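Local coordinates for TolA protein (Pseudomonas aeruginosa, PDB 1LR0), which is the C-terminal periplasmic domain of TolA, part of the Tol-Pal system, which probably acts in outer membrane invagination during cell division and in maintaining outer membrane integrity, at residues 30-34 / 94-100; 53-59 / 111-117. All blocks are in the same frame, centred on the assembly; numbering follows the deposited sequence.

Contact 1: residues 30-34 / 94-100; sequences LDDLI and IPEMQQL
In this TonB-like C-terminal domain of TolA, one turn of the long helix 4-41 packs against a short 3-10 segment in the connection between helices 78-91 and 102-108. Residues 30-34 are regular alpha helix, closed by Ile34 N to Leu30 O at 3.0 Å. Residues 95-99 wind as 3-10 helix, with i to i+3 bonds such as Met97 N to Ile94 O (2.9 Å) and Leu100 N to Met97 O (3.1 Å); Ile94, in the loop before them, has phi/psi of -131/75 and Leu100 leaves with -86/143. In register, Leu30 CA lies 7.8 Å from Met97 CA, and Ile34 CA 7.8 Å from Ile94 CA.

Apolar contacts dominate. Leu30 (mt) sets CD1 3.9 Å from Leu100 CD2 and CD2 4.0 Å from Met97 CE. Met97, a selenomethionine, starts sideways, but its mmt rotamer swings CE inward to 3.9 Å from Ile34 CD1. Leu33 (tp) meets Ile94 CG2 through CD2 at 3.8 Å, and Ile34 CG1 lies 3.8 Å from Ile94 CD1. Tyr109 also touches Leu30, Ile34, Met97 and Leu100.

Glu96 contributes its aliphatic part: CG packs 3.4 Å from Leu33 CD2.

No hydrogen bond crosses the interface, which buries 330 Å². The loop is thus held to the helix by side-chain packing, while its own 3-10 turns satisfy part of its backbone.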
# COMPACT_ATOMS: atom_id res chain seq x y z
N LEU A 30 -6.29 -2.81 -2.45
CA LEU A 30 -5.81 -1.47 -2.11
C LEU A 30 -4.27 -1.29 -2.28
O LEU A 30 -3.83 -0.21 -2.66
CB LEU A 30 -6.25 -1.11 -0.70
CG LEU A 30 -7.74 -0.74 -0.65
CD1 LEU A 30 -8.23 -0.84 0.80
CD2 LEU A 30 -8.04 0.67 -1.31
N ASP A 31 -3.47 -2.30 -1.98
CA ASP A 31 -2.03 -2.25 -2.13
C ASP A 31 -1.72 -2.19 -3.63
O ASP A 31 -0.80 -1.47 -4.01
CB ASP A 31 -1.27 -3.41 -1.46
CG ASP A 31 -1.27 -3.29 0.08
OD1 ASP A 31 -1.74 -2.23 0.62
OD2 ASP A 31 -0.81 -4.20 0.80
N ASP A 32 -2.51 -2.90 -4.43
CA ASP A 32 -2.38 -2.83 -5.87
C ASP A 32 -2.65 -1.40 -6.37
O ASP A 32 -1.88 -0.89 -7.22
CB ASP A 32 -3.32 -3.74 -6.60
CG ASP A 32 -2.93 -5.18 -6.56
OD1 ASP A 32 -1.75 -5.48 -6.26
OD2 ASP A 32 -3.83 -6.08 -6.88
N LEU A 33 -3.72 -0.79 -5.87
CA LEU A 33 -4.03 0.58 -6.21
C LEU A 33 -2.86 1.49 -5.84
O LEU A 33 -2.41 2.27 -6.64
CB LEU A 33 -5.38 1.00 -5.63
CG LEU A 33 -5.82 2.46 -5.83
CD1 LEU A 33 -6.16 2.60 -7.25
CD2 LEU A 33 -6.99 2.78 -4.97
N ILE A 34 -2.30 1.36 -4.65
CA ILE A 34 -1.21 2.23 -4.28
C ILE A 34 -0.06 2.06 -5.26
O ILE A 34 0.49 3.01 -5.82
CB ILE A 34 -0.76 1.89 -2.88
CG1 ILE A 34 -1.81 2.31 -1.85
CG2 ILE A 34 0.57 2.53 -2.57
CD1 ILE A 34 -1.47 1.81 -0.46
N ILE A 94 -5.72 9.19 -2.15
CA ILE A 94 -6.31 7.92 -2.49
C ILE A 94 -7.67 7.84 -1.81
O ILE A 94 -7.72 7.13 -0.77
CB ILE A 94 -5.34 6.75 -2.06
CG1 ILE A 94 -3.96 7.03 -2.68
CG2 ILE A 94 -5.87 5.51 -2.63
CD1 ILE A 94 -2.92 5.95 -2.42
N PRO A 95 -8.69 8.56 -2.32
CA PRO A 95 -10.04 8.63 -1.67
C PRO A 95 -10.72 7.24 -1.55
O PRO A 95 -11.68 6.97 -0.80
CB PRO A 95 -10.81 9.59 -2.57
CG PRO A 95 -9.97 9.66 -3.87
CD PRO A 95 -8.56 9.46 -3.48
N GLU A 96 -10.20 6.31 -2.34
CA GLU A 96 -10.57 4.91 -2.24
C GLU A 96 -10.42 4.44 -0.83
O GLU A 96 -11.18 3.55 -0.37
CB GLU A 96 -9.78 4.00 -3.24
CG GLU A 96 -10.07 4.29 -4.71
CD GLU A 96 -9.29 5.48 -5.35
OE1 GLU A 96 -8.61 6.25 -4.63
OE2 GLU A 96 -9.35 5.61 -6.58
N MSE A 97 -9.54 5.06 -0.03
CA MSE A 97 -9.44 4.59 1.29
C MSE A 97 -10.70 4.81 2.06
O MSE A 97 -10.89 4.20 3.09
CB MSE A 97 -8.34 5.27 2.04
CG MSE A 97 -7.02 5.07 1.44
SE MSE A 97 -6.41 3.18 1.92
CE MSE A 97 -5.17 2.90 0.29
N GLN A 98 -11.60 5.65 1.56
CA GLN A 98 -12.77 5.99 2.38
C GLN A 98 -13.72 4.82 2.45
O GLN A 98 -14.70 4.88 3.15
CB GLN A 98 -13.49 7.19 1.82
CG GLN A 98 -12.76 8.54 1.97
CD GLN A 98 -13.40 9.64 1.17
OE1 GLN A 98 -14.61 9.64 0.97
NE2 GLN A 98 -12.60 10.60 0.72
N GLN A 99 -13.45 3.76 1.72
CA GLN A 99 -14.28 2.57 1.71
C GLN A 99 -14.05 1.66 2.89
O GLN A 99 -14.82 0.73 3.13
CB GLN A 99 -13.93 1.80 0.48
CG GLN A 99 -14.25 2.65 -0.80
CD GLN A 99 -13.91 1.95 -2.13
OE1 GLN A 99 -14.20 2.49 -3.24
NE2 GLN A 99 -13.29 0.75 -2.04
N LEU A 100 -12.99 1.93 3.63
CA LEU A 100 -12.69 1.16 4.79
C LEU A 100 -13.46 1.69 6.02
O LEU A 100 -13.54 2.88 6.21
CB LEU A 100 -11.22 1.29 5.12
CG LEU A 100 -10.27 0.74 4.06
CD1 LEU A 100 -8.92 1.01 4.49
CD2 LEU A 100 -10.48 -0.74 3.96

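Contact 2: residues 53-59 / 111-117; sequences SVEVLIE and QRRIIFK
Two antiparallel neighbours in the three-stranded sheet of the TolA C-terminal domain meet here: 54-59 belongs to the central strand, and 111-116 is an outer strand. Their axes approach to 4.5 Å, with 153° between N-to-C directions. Both backbones are extended. Val54-Phe116, Val56-Ile114 and Ile58-Arg112 are hydrogen-bonded pairs; Glu55-Ile115, Leu57-Arg113 and Glu59-Gln111 are non-hydrogen-bonded pairs.

Each hydrogen-bonded pair satisfies both its amides and both its carbonyls. Val54 N to Phe116 O is 2.8 Å and Phe116 N to Val54 O 2.7 Å; Val56 N to Ile114 O is 2.9 Å and Ile114 N to Val56 O 3.0 Å; Ile58 N to Arg112 O is 2.9 Å and Arg112 N to Ile58 O 2.8 Å. CA-H...O contacts supplement them, as from Arg113 CA to Val56 O (3.3 Å). On the other edge of the central strand, Glu55, Leu57 and Glu59 make backbone bonds to strand 66-73.

Val54, Val56, Ile58, Ile114 and Phe116 turn to the face covered by helices 4-41 and 78-91. Phe116 (chi1 m) has Val56 CG2 at its edge, 3.8 Å from CD2, and Ile58 CD1 lies 3.9 Å from Ile114 CG1. Arg112, on this face, leads away from 53-59 to helix 4-41, where NH2 forms a salt bridge with Asp31 OD2. The opposite face carries Glu55, Leu57, Glu59, Gln111, Arg113 and Ile115. Glu55 OE1 is hydrogen-bonded to Ser72 OG, while Leu57 CD1 lies over one face of the Arg113 guanidinium, 3.7 Å from NH1.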
# COMPACT_ATOMS: atom_id res chain seq x y z
N SER A 53 14.82 -2.86 -4.40
CA SER A 53 13.61 -2.74 -3.62
C SER A 53 13.73 -1.65 -2.62
O SER A 53 14.75 -1.58 -1.95
CB SER A 53 13.40 -4.07 -2.78
OG SER A 53 12.90 -5.04 -3.61
N VAL A 54 12.76 -0.76 -2.54
CA VAL A 54 12.75 0.22 -1.47
C VAL A 54 11.44 0.12 -0.70
O VAL A 54 10.37 -0.02 -1.31
CB VAL A 54 12.93 1.66 -1.98
CG1 VAL A 54 11.78 2.08 -2.97
CG2 VAL A 54 12.97 2.66 -0.83
N GLU A 55 11.52 0.08 0.63
CA GLU A 55 10.31 0.15 1.45
C GLU A 55 10.07 1.62 1.87
O GLU A 55 10.92 2.26 2.45
CB GLU A 55 10.29 -0.72 2.75
CG GLU A 55 8.93 -0.89 3.38
CD GLU A 55 9.12 -1.84 4.59
OE1 GLU A 55 10.18 -1.56 5.12
OE2 GLU A 55 8.36 -2.76 4.94
N VAL A 56 8.85 2.06 1.66
CA VAL A 56 8.45 3.40 1.97
C VAL A 56 7.31 3.39 2.93
O VAL A 56 6.34 2.68 2.71
CB VAL A 56 7.92 4.10 0.64
CG1 VAL A 56 7.34 5.43 0.98
CG2 VAL A 56 9.07 4.22 -0.37
N LEU A 57 7.40 4.23 3.96
CA LEU A 57 6.28 4.44 4.91
C LEU A 57 5.51 5.60 4.42
O LEU A 57 6.01 6.67 4.24
CB LEU A 57 6.88 4.71 6.27
CG LEU A 57 5.82 5.12 7.26
CD1 LEU A 57 5.04 3.92 7.71
CD2 LEU A 57 6.57 5.79 8.42
N ILE A 58 4.29 5.24 4.09
CA ILE A 58 3.26 6.08 3.62
C ILE A 58 2.29 6.44 4.77
O ILE A 58 1.71 5.55 5.41
CB ILE A 58 2.50 5.43 2.55
CG1 ILE A 58 3.38 4.87 1.42
CG2 ILE A 58 1.56 6.41 1.96
CD1 ILE A 58 2.57 4.31 0.28
N GLU A 59 2.09 7.73 4.93
CA GLU A 59 1.15 8.28 5.96
C GLU A 59 -0.04 8.94 5.28
O GLU A 59 0.17 9.79 4.42
CB GLU A 59 1.90 9.32 6.84
CG GLU A 59 3.03 8.67 7.60
CD GLU A 59 3.80 9.56 8.56
OE1 GLU A 59 3.19 10.46 9.24
OE2 GLU A 59 5.04 9.33 8.62
N GLN A 111 -0.69 4.36 8.57
CA GLN A 111 0.73 4.36 8.39
C GLN A 111 0.91 3.01 7.71
O GLN A 111 0.48 2.01 8.25
CB GLN A 111 1.50 4.38 9.70
CG GLN A 111 1.76 5.77 10.32
CD GLN A 111 3.01 5.73 11.19
OE1 GLN A 111 3.70 6.72 11.31
NE2 GLN A 111 3.33 4.56 11.77
N ARG A 112 1.40 2.97 6.48
CA ARG A 112 1.51 1.67 5.79
C ARG A 112 2.88 1.58 5.09
O ARG A 112 3.25 2.55 4.40
CB ARG A 112 0.44 1.42 4.73
CG ARG A 112 0.32 -0.12 4.40
CD ARG A 112 -0.93 -0.62 3.80
NE ARG A 112 -0.89 -2.01 3.33
CZ ARG A 112 -1.09 -3.09 4.08
NH1 ARG A 112 -1.40 -2.96 5.35
NH2 ARG A 112 -1.04 -4.29 3.51
N ARG A 113 3.61 0.47 5.23
CA ARG A 113 4.89 0.32 4.54
C ARG A 113 4.68 -0.49 3.31
O ARG A 113 4.24 -1.66 3.40
CB ARG A 113 5.88 -0.38 5.47
CG ARG A 113 6.32 0.45 6.64
CD ARG A 113 7.21 -0.34 7.67
NE ARG A 113 7.74 0.60 8.62
CZ ARG A 113 7.04 1.20 9.59
NH1 ARG A 113 5.75 0.93 9.78
NH2 ARG A 113 7.62 2.09 10.40
N ILE A 114 5.04 0.07 2.16
CA ILE A 114 4.89 -0.65 0.87
C ILE A 114 6.28 -0.76 0.22
O ILE A 114 7.08 0.15 0.28
CB ILE A 114 4.01 0.22 -0.02
CG1 ILE A 114 2.59 0.38 0.57
CG2 ILE A 114 3.88 -0.36 -1.38
CD1 ILE A 114 1.79 -0.91 0.51
N ILE A 115 6.57 -1.90 -0.38
CA ILE A 115 7.80 -2.12 -1.07
C ILE A 115 7.61 -1.80 -2.50
O ILE A 115 6.70 -2.30 -3.14
CB ILE A 115 8.21 -3.59 -0.90
CG1 ILE A 115 8.62 -3.82 0.58
CG2 ILE A 115 9.41 -3.94 -1.81
CD1 ILE A 115 8.87 -5.34 0.84
N PHE A 116 8.47 -0.97 -3.01
CA PHE A 116 8.49 -0.65 -4.43
C PHE A 116 9.71 -1.15 -5.14
O PHE A 116 10.82 -1.05 -4.59
CB PHE A 116 8.44 0.89 -4.61
CG PHE A 116 7.15 1.48 -4.06
CD1 PHE A 116 5.96 1.28 -4.70
CD2 PHE A 116 7.13 2.24 -2.90
CE1 PHE A 116 4.78 1.85 -4.24
CE2 PHE A 116 5.93 2.75 -2.44
CZ PHE A 116 4.78 2.57 -3.14
N LYS A 117 9.56 -1.62 -6.38
CA LYS A 117 10.67 -2.11 -7.24
C LYS A 117 10.60 -1.36 -8.56
O LYS A 117 9.51 -1.14 -9.13
CB LYS A 117 10.52 -3.62 -7.53
CG LYS A 117 10.35 -4.46 -6.32
CD LYS A 117 10.17 -5.95 -6.65
CE LYS A 117 9.89 -6.90 -5.41
NZ LYS A 117 9.84 -8.34 -6.01

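The centres of contacts 1 and 2 lie 15 Å apart, and helix 4-41 joins them: one part of its surface faces the loop 94-100, another the sheet. Ile34 serves both, its CG2 resting 3.9 Å from Ile58 CD1 and 4.2 Å from Phe116 CZ. At the same helical turn Asp31 reaches strand 111-116, with OD2 in a salt bridge 2.7 Å from Arg112 NH2; its OD1 packs 3.8 Å from Ile114 CD1 and is also hydrogen-bonded to Tyr109 OH. The segments alternate along the sequence, and through Ile34 and Asp31 the two contacts join at helix 4-41. In contact 2, the side chain of Lys117 is about 5 Å from a bound TRS (Tris), probably from the crystallisation liquor.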